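Local coordinates for regulatory protein PcrH (Pseudomonas aeruginosa, PDB 2XCC) that probably acts as a type III secretion chaperone with a tetratricopeptide-repeat fold, binding the translocator proteins PopB and PopD before their export, at residues Y54-G59 / E85-F90; Q70-Y75 / F90-C95. One frame throughout, in Å; residues are numbered along the deposited sequence.

Interaction 1. Residues Y54-G59 / E85-F90; sequences YFLGLG and EPRFPF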
loop_
_atom_site.group_PDB
_atom_site.type_symbol
_atom_site.label_atom_id
_atom_site.label_comp_id
_atom_site.label_asym_id
_atom_site.label_seq_id
_atom_site.Cartn_x
_atom_site.Cartn_y
_atom_site.Cartn_z
ATOM N N TYR A 54 -9.671 -1.686 6.189
ATOM C CA TYR A 54 -9.306 -0.321 6.582
ATOM C C TYR A 54 -8.860 0.475 5.404
ATOM O O TYR A 54 -9.034 1.699 5.366
ATOM C CB TYR A 54 -8.159 -0.283 7.573
ATOM C CG TYR A 54 -8.419 -0.972 8.878
ATOM C CD1 TYR A 54 -9.718 -1.153 9.358
ATOM C CD2 TYR A 54 -7.356 -1.457 9.640
ATOM C CE1 TYR A 54 -9.948 -1.817 10.561
ATOM C CE2 TYR A 54 -7.579 -2.107 10.849
ATOM C CZ TYR A 54 -8.878 -2.277 11.301
ATOM O OH TYR A 54 -9.092 -2.894 12.497
ATOM N N PHE A 55 -8.261 -0.222 4.450
ATOM C CA PHE A 55 -8.014 0.376 3.136
ATOM C C PHE A 55 -9.279 0.474 2.304
ATOM O O PHE A 55 -9.534 1.516 1.730
ATOM C CB PHE A 55 -6.833 -0.279 2.471
ATOM C CG PHE A 55 -5.669 -0.271 3.337
ATOM C CD1 PHE A 55 -4.746 0.747 3.263
ATOM C CD2 PHE A 55 -5.514 -1.231 4.308
ATOM C CE1 PHE A 55 -3.642 0.757 4.145
ATOM C CE2 PHE A 55 -4.395 -1.238 5.173
ATOM C CZ PHE A 55 -3.480 -0.245 5.072
ATOM N N LEU A 56 -10.148 -0.515 2.354
ATOM C CA LEU A 56 -11.463 -0.269 1.789
ATOM C C LEU A 56 -12.035 1.020 2.315
ATOM O O LEU A 56 -12.513 1.823 1.528
ATOM C CB LEU A 56 -12.444 -1.411 2.052
ATOM C CG LEU A 56 -12.627 -2.421 0.951
ATOM C CD1 LEU A 56 -13.819 -3.373 1.365
ATOM C CD2 LEU A 56 -12.895 -1.747 -0.432
ATOM N N GLY A 57 -11.995 1.226 3.635
ATOM C CA GLY A 57 -12.636 2.402 4.260
ATOM C C GLY A 57 -11.872 3.686 3.878
ATOM O O GLY A 57 -12.444 4.682 3.391
ATOM N N LEU A 58 -10.559 3.634 4.031
ATOM C CA LEU A 58 -9.732 4.818 3.668
ATOM C C LEU A 58 -10.030 5.276 2.214
ATOM O O LEU A 58 -10.495 6.384 1.980
ATOM C CB LEU A 58 -8.261 4.453 3.863
ATOM C CG LEU A 58 -7.345 5.658 3.491
ATOM C CD1 LEU A 58 -7.660 6.881 4.339
ATOM C CD2 LEU A 58 -5.879 5.287 3.655
ATOM N N GLY A 59 -9.772 4.389 1.240
ATOM C CA GLY A 59 -10.235 4.551 -0.163
ATOM C C GLY A 59 -11.638 5.160 -0.324
ATOM O O GLY A 59 -11.792 6.260 -0.855
ATOM N N GLU A 85 -10.543 -9.835 -2.872
ATOM C CA GLU A 85 -11.550 -8.846 -2.555
ATOM C C GLU A 85 -11.905 -8.054 -3.793
ATOM O O GLU A 85 -11.082 -7.295 -4.281
ATOM C CB GLU A 85 -11.057 -7.945 -1.403
ATOM C CG GLU A 85 -11.934 -6.723 -1.093
ATOM C CD GLU A 85 -13.364 -7.072 -0.710
ATOM O OE1 GLU A 85 -13.576 -7.712 0.333
ATOM O OE2 GLU A 85 -14.290 -6.654 -1.442
ATOM N N PRO A 86 -13.132 -8.252 -4.310
ATOM C CA PRO A 86 -13.445 -7.679 -5.606
ATOM C C PRO A 86 -13.634 -6.188 -5.562
ATOM O O PRO A 86 -13.446 -5.497 -6.604
ATOM C CB PRO A 86 -14.746 -8.389 -6.022
ATOM C CG PRO A 86 -15.230 -9.140 -4.834
ATOM C CD PRO A 86 -14.023 -9.381 -3.995
ATOM N N ARG A 87 -13.967 -5.680 -4.369
ATOM C CA ARG A 87 -14.275 -4.281 -4.232
ATOM C C ARG A 87 -13.079 -3.376 -4.460
ATOM O O ARG A 87 -13.265 -2.224 -4.885
ATOM C CB ARG A 87 -14.918 -3.982 -2.904
ATOM C CG ARG A 87 -16.379 -4.377 -2.795
ATOM C CD ARG A 87 -16.814 -4.369 -1.326
ATOM N NE ARG A 87 -16.169 -5.381 -0.474
ATOM C CZ ARG A 87 -16.313 -5.421 0.857
ATOM N NH1 ARG A 87 -17.060 -4.504 1.454
ATOM N NH2 ARG A 87 -15.729 -6.365 1.589
ATOM N N PHE A 88 -11.873 -3.874 -4.215
ATOM C CA PHE A 88 -10.678 -3.082 -4.573
ATOM C C PHE A 88 -10.662 -2.754 -6.113
ATOM O O PHE A 88 -10.945 -1.632 -6.471
ATOM C CB PHE A 88 -9.350 -3.705 -4.089
ATOM C CG PHE A 88 -9.185 -3.709 -2.594
ATOM C CD1 PHE A 88 -9.137 -2.528 -1.884
ATOM C CD2 PHE A 88 -9.110 -4.922 -1.893
ATOM C CE1 PHE A 88 -8.984 -2.545 -0.481
ATOM C CE2 PHE A 88 -8.973 -4.937 -0.491
ATOM C CZ PHE A 88 -8.902 -3.747 0.207
ATOM N N PRO A 89 -10.396 -3.752 -6.994
ATOM C CA PRO A 89 -10.464 -3.475 -8.444
ATOM C C PRO A 89 -11.751 -2.803 -8.897
ATOM O O PRO A 89 -11.673 -1.864 -9.667
ATOM C CB PRO A 89 -10.311 -4.848 -9.083
ATOM C CG PRO A 89 -10.557 -5.845 -7.965
ATOM C CD PRO A 89 -10.118 -5.168 -6.717
ATOM N N PHE A 90 -12.926 -3.180 -8.364
ATOM C CA PHE A 90 -14.155 -2.397 -8.660
ATOM C C PHE A 90 -14.196 -0.875 -8.378
ATOM O O PHE A 90 -14.509 -0.088 -9.291
ATOM C CB PHE A 90 -15.367 -3.019 -8.040
ATOM C CG PHE A 90 -16.636 -2.258 -8.339
ATOM C CD1 PHE A 90 -17.444 -2.619 -9.425
ATOM C CD2 PHE A 90 -17.045 -1.203 -7.513
ATOM C CE1 PHE A 90 -18.614 -1.926 -9.703
ATOM C CE2 PHE A 90 -18.214 -0.519 -7.748
ATOM C CZ PHE A 90 -19.019 -0.875 -8.860
#
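L56 reaches from helix 52-64 into the angle between the side chains of R87 and F88, and its two methyl branches divide the work. CD1 sits over the centre of one face of the R87 guanidinium, 3.3 Å from CZ, while CD2 packs beside the aliphatic root of the same arginine, 3.9 Å from R87 CB. The two side chains cross at about a right angle, and the methyl meets the flat face of the cation. L56 CG lies 3.9 Å from CE1 of F88, and the rim of that ring also approaches the backbone: F55 C is near the ring plane, 4.1 Å from F88 CE1. With chi1 at -68°, the F88 ring stands beside its own backbone N and extends toward helix 52-64.

The contact belongs to the all-helical array of a tetratricopeptide-repeat fold, near the N-terminal end of helix 87-99. E85, before the turn that leads into the helix, makes a capping bond, accepting from R87 N through the anti lone pair of OE2 (3.1 Å). The same carboxylate forms a salt bridge with the guanidinium; R87 NH2 donates to E85 OE1 at 2.8 Å, from above the carboxylate plane. A bend at chi3 (-66°) folds R87 back to its partner, and this grip restrains the flat group against which L56 rests. Farther out, F88 leans on Y75 and A79 of helix 68-81, R87 touches H122, and the F55 ring meets that of Y77 in the same chain and packs on L80 of the second subunit.

Interaction 2. Residues Q70-Y75 / F90-C95; sequences QALQSY and FHAAEC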
loop_
_atom_site.group_PDB
_atom_site.type_symbol
_atom_site.label_atom_id
_atom_site.label_comp_id
_atom_site.label_asym_id
_atom_site.label_seq_id
_atom_site.Cartn_x
_atom_site.Cartn_y
_atom_site.Cartn_z
ATOM N N GLN A 70 -5.449 9.462 -4.611
ATOM C CA GLN A 70 -5.292 9.016 -3.252
ATOM C C GLN A 70 -6.143 7.782 -2.929
ATOM O O GLN A 70 -5.635 6.832 -2.342
ATOM C CB GLN A 70 -5.676 10.158 -2.298
ATOM C CG GLN A 70 -4.798 11.417 -2.447
ATOM C CD GLN A 70 -4.916 12.312 -1.212
ATOM O OE1 GLN A 70 -4.515 11.908 -0.134
ATOM N NE2 GLN A 70 -5.464 13.513 -1.367
ATOM N N ALA A 71 -7.420 7.818 -3.309
ATOM C CA ALA A 71 -8.313 6.649 -3.233
ATOM C C ALA A 71 -7.607 5.494 -3.897
ATOM O O ALA A 71 -7.529 4.378 -3.351
ATOM C CB ALA A 71 -9.658 6.940 -3.902
ATOM N N LEU A 72 -7.011 5.808 -5.044
ATOM C CA LEU A 72 -6.476 4.809 -5.906
ATOM C C LEU A 72 -5.349 4.110 -5.204
ATOM O O LEU A 72 -5.310 2.882 -5.151
ATOM C CB LEU A 72 -6.084 5.451 -7.236
ATOM C CG LEU A 72 -6.323 4.662 -8.507
ATOM C CD1 LEU A 72 -7.645 3.915 -8.438
ATOM C CD2 LEU A 72 -6.328 5.632 -9.715
ATOM N N GLN A 73 -4.458 4.880 -4.620
ATOM C CA GLN A 73 -3.415 4.317 -3.741
ATOM C C GLN A 73 -3.965 3.378 -2.636
ATOM O O GLN A 73 -3.444 2.268 -2.517
ATOM C CB GLN A 73 -2.649 5.437 -3.070
ATOM C CG GLN A 73 -1.474 5.982 -3.819
ATOM C CD GLN A 73 -1.175 7.420 -3.390
ATOM O OE1 GLN A 73 -0.900 7.698 -2.215
ATOM N NE2 GLN A 73 -1.245 8.339 -4.336
ATOM N N SER A 74 -4.985 3.773 -1.835
ATOM C CA SER A 74 -5.443 2.828 -0.791
ATOM C C SER A 74 -5.897 1.544 -1.413
ATOM O O SER A 74 -5.476 0.485 -0.983
ATOM C CB SER A 74 -6.540 3.325 0.148
ATOM O OG SER A 74 -6.341 4.662 0.454
ATOM N N TYR A 75 -6.753 1.655 -2.422
ATOM C CA TYR A 75 -7.364 0.495 -3.054
ATOM C C TYR A 75 -6.279 -0.494 -3.516
ATOM O O TYR A 75 -6.320 -1.714 -3.209
ATOM C CB TYR A 75 -8.234 0.981 -4.193
ATOM C CG TYR A 75 -9.545 1.649 -3.742
ATOM C CD1 TYR A 75 -10.168 1.288 -2.550
ATOM C CD2 TYR A 75 -10.168 2.619 -4.536
ATOM C CE1 TYR A 75 -11.376 1.872 -2.148
ATOM C CE2 TYR A 75 -11.361 3.234 -4.124
ATOM C CZ TYR A 75 -11.963 2.829 -2.926
ATOM O OH TYR A 75 -13.172 3.375 -2.554
ATOM N N PHE A 90 -12.926 -3.180 -8.364
ATOM C CA PHE A 90 -14.155 -2.397 -8.660
ATOM C C PHE A 90 -14.196 -0.875 -8.378
ATOM O O PHE A 90 -14.509 -0.088 -9.291
ATOM C CB PHE A 90 -15.367 -3.019 -8.040
ATOM C CG PHE A 90 -16.636 -2.258 -8.339
ATOM C CD1 PHE A 90 -17.444 -2.619 -9.425
ATOM C CD2 PHE A 90 -17.045 -1.203 -7.513
ATOM C CE1 PHE A 90 -18.614 -1.926 -9.703
ATOM C CE2 PHE A 90 -18.214 -0.519 -7.748
ATOM C CZ PHE A 90 -19.019 -0.875 -8.860
ATOM N N HIS A 91 -13.931 -0.439 -7.125
ATOM C CA HIS A 91 -13.810 1.000 -6.846
ATOM C C HIS A 91 -12.578 1.674 -7.403
ATOM O O HIS A 91 -12.558 2.927 -7.596
ATOM C CB HIS A 91 -13.926 1.306 -5.340
ATOM C CG HIS A 91 -15.202 0.823 -4.728
ATOM N ND1 HIS A 91 -16.398 1.509 -4.854
ATOM C CD2 HIS A 91 -15.474 -0.273 -3.969
ATOM C CE1 HIS A 91 -17.360 0.840 -4.232
ATOM N NE2 HIS A 91 -16.821 -0.233 -3.669
ATOM N N ALA A 92 -11.514 0.922 -7.626
ATOM C CA ALA A 92 -10.384 1.552 -8.299
ATOM C C ALA A 92 -10.861 2.054 -9.701
ATOM O O ALA A 92 -10.552 3.187 -10.157
ATOM C CB ALA A 92 -9.259 0.574 -8.434
ATOM N N ALA A 93 -11.690 1.227 -10.327
ATOM C CA ALA A 93 -12.114 1.468 -11.671
ATOM C C ALA A 93 -13.020 2.677 -11.728
ATOM O O ALA A 93 -12.877 3.523 -12.652
ATOM C CB ALA A 93 -12.773 0.188 -12.247
ATOM N N GLU A 94 -13.915 2.828 -10.737
ATOM C CA GLU A 94 -14.729 4.059 -10.655
ATOM C C GLU A 94 -13.805 5.274 -10.475
ATOM O O GLU A 94 -14.078 6.378 -10.973
ATOM C CB GLU A 94 -15.686 4.026 -9.491
ATOM C CG GLU A 94 -16.763 2.879 -9.444
ATOM C CD GLU A 94 -17.713 3.020 -8.208
ATOM O OE1 GLU A 94 -18.949 3.045 -8.428
ATOM O OE2 GLU A 94 -17.220 3.159 -7.032
ATOM N N CYS A 95 -12.699 5.067 -9.756
ATOM C CA CYS A 95 -11.701 6.155 -9.634
ATOM C C CYS A 95 -11.108 6.466 -11.001
ATOM O O CYS A 95 -11.173 7.584 -11.438
ATOM C CB CYS A 95 -10.605 5.847 -8.586
ATOM S SG CYS A 95 -11.288 5.794 -6.917
#
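Antiparallel packing of successive helices, a feature of the tetratricopeptide-repeat fold, brings residues 70-75 against residues 90-95: the axes of these segments approach to 9.3 Å, with their directions 161° apart. Y75 spans much of the interface. Its ring lies against the H91 side chain, with CE2 3.4 Å from H91 CB, but the two rings overlap hardly at all: their planes, inclined at 29°, are slid apart to a centroid distance of 5.8 Å. At the edge of the tyrosine ring, in its plane, C95 SG approaches CE2 to 3.8 Å, a sulfur-aromatic contact. The thiol sulfur also meets A71 CB at 3.6 Å. L72 CD1 touches both A92 CB (3.7 Å) and C95 CB (3.5 Å).

The imidazole is held from within its own helix, where H91 ND1 donates to E94 OE2 at 2.9 Å and F90 CD2 lies over one ring face. Y75 OH is hydrogen-bonded to Q63 OE1 of helix 52-64, and Q63 NE2 makes a weak bond to E94 OE2, so that helix borders the polar end of the contact. Beyond helix 87-99, F90 and A93 turn to F109 on helix 102-117.

In the fold
The centres of interactions 1 and 2 lie about 7 Å apart, and both draw on helix 87-99, its N-terminal end, with the residues before it, in 85-90 and the following residues in 90-95, with F90 common to the two. Their other halves come from successive helices, 52-64 and 68-81, so the segments alternate along the chain as 54-59, 70-75, 85-90 and 90-95. The contacts join directly where F88 CD1 packs 3.2 Å from Y75 O, and L58 and G59 of 54-59 also touch S74 and Y75. Helix 87-99 therefore packs on both preceding helices, a continuous stacking of the kind that builds the curved tetratricopeptide-repeat scaffold of secretion chaperones.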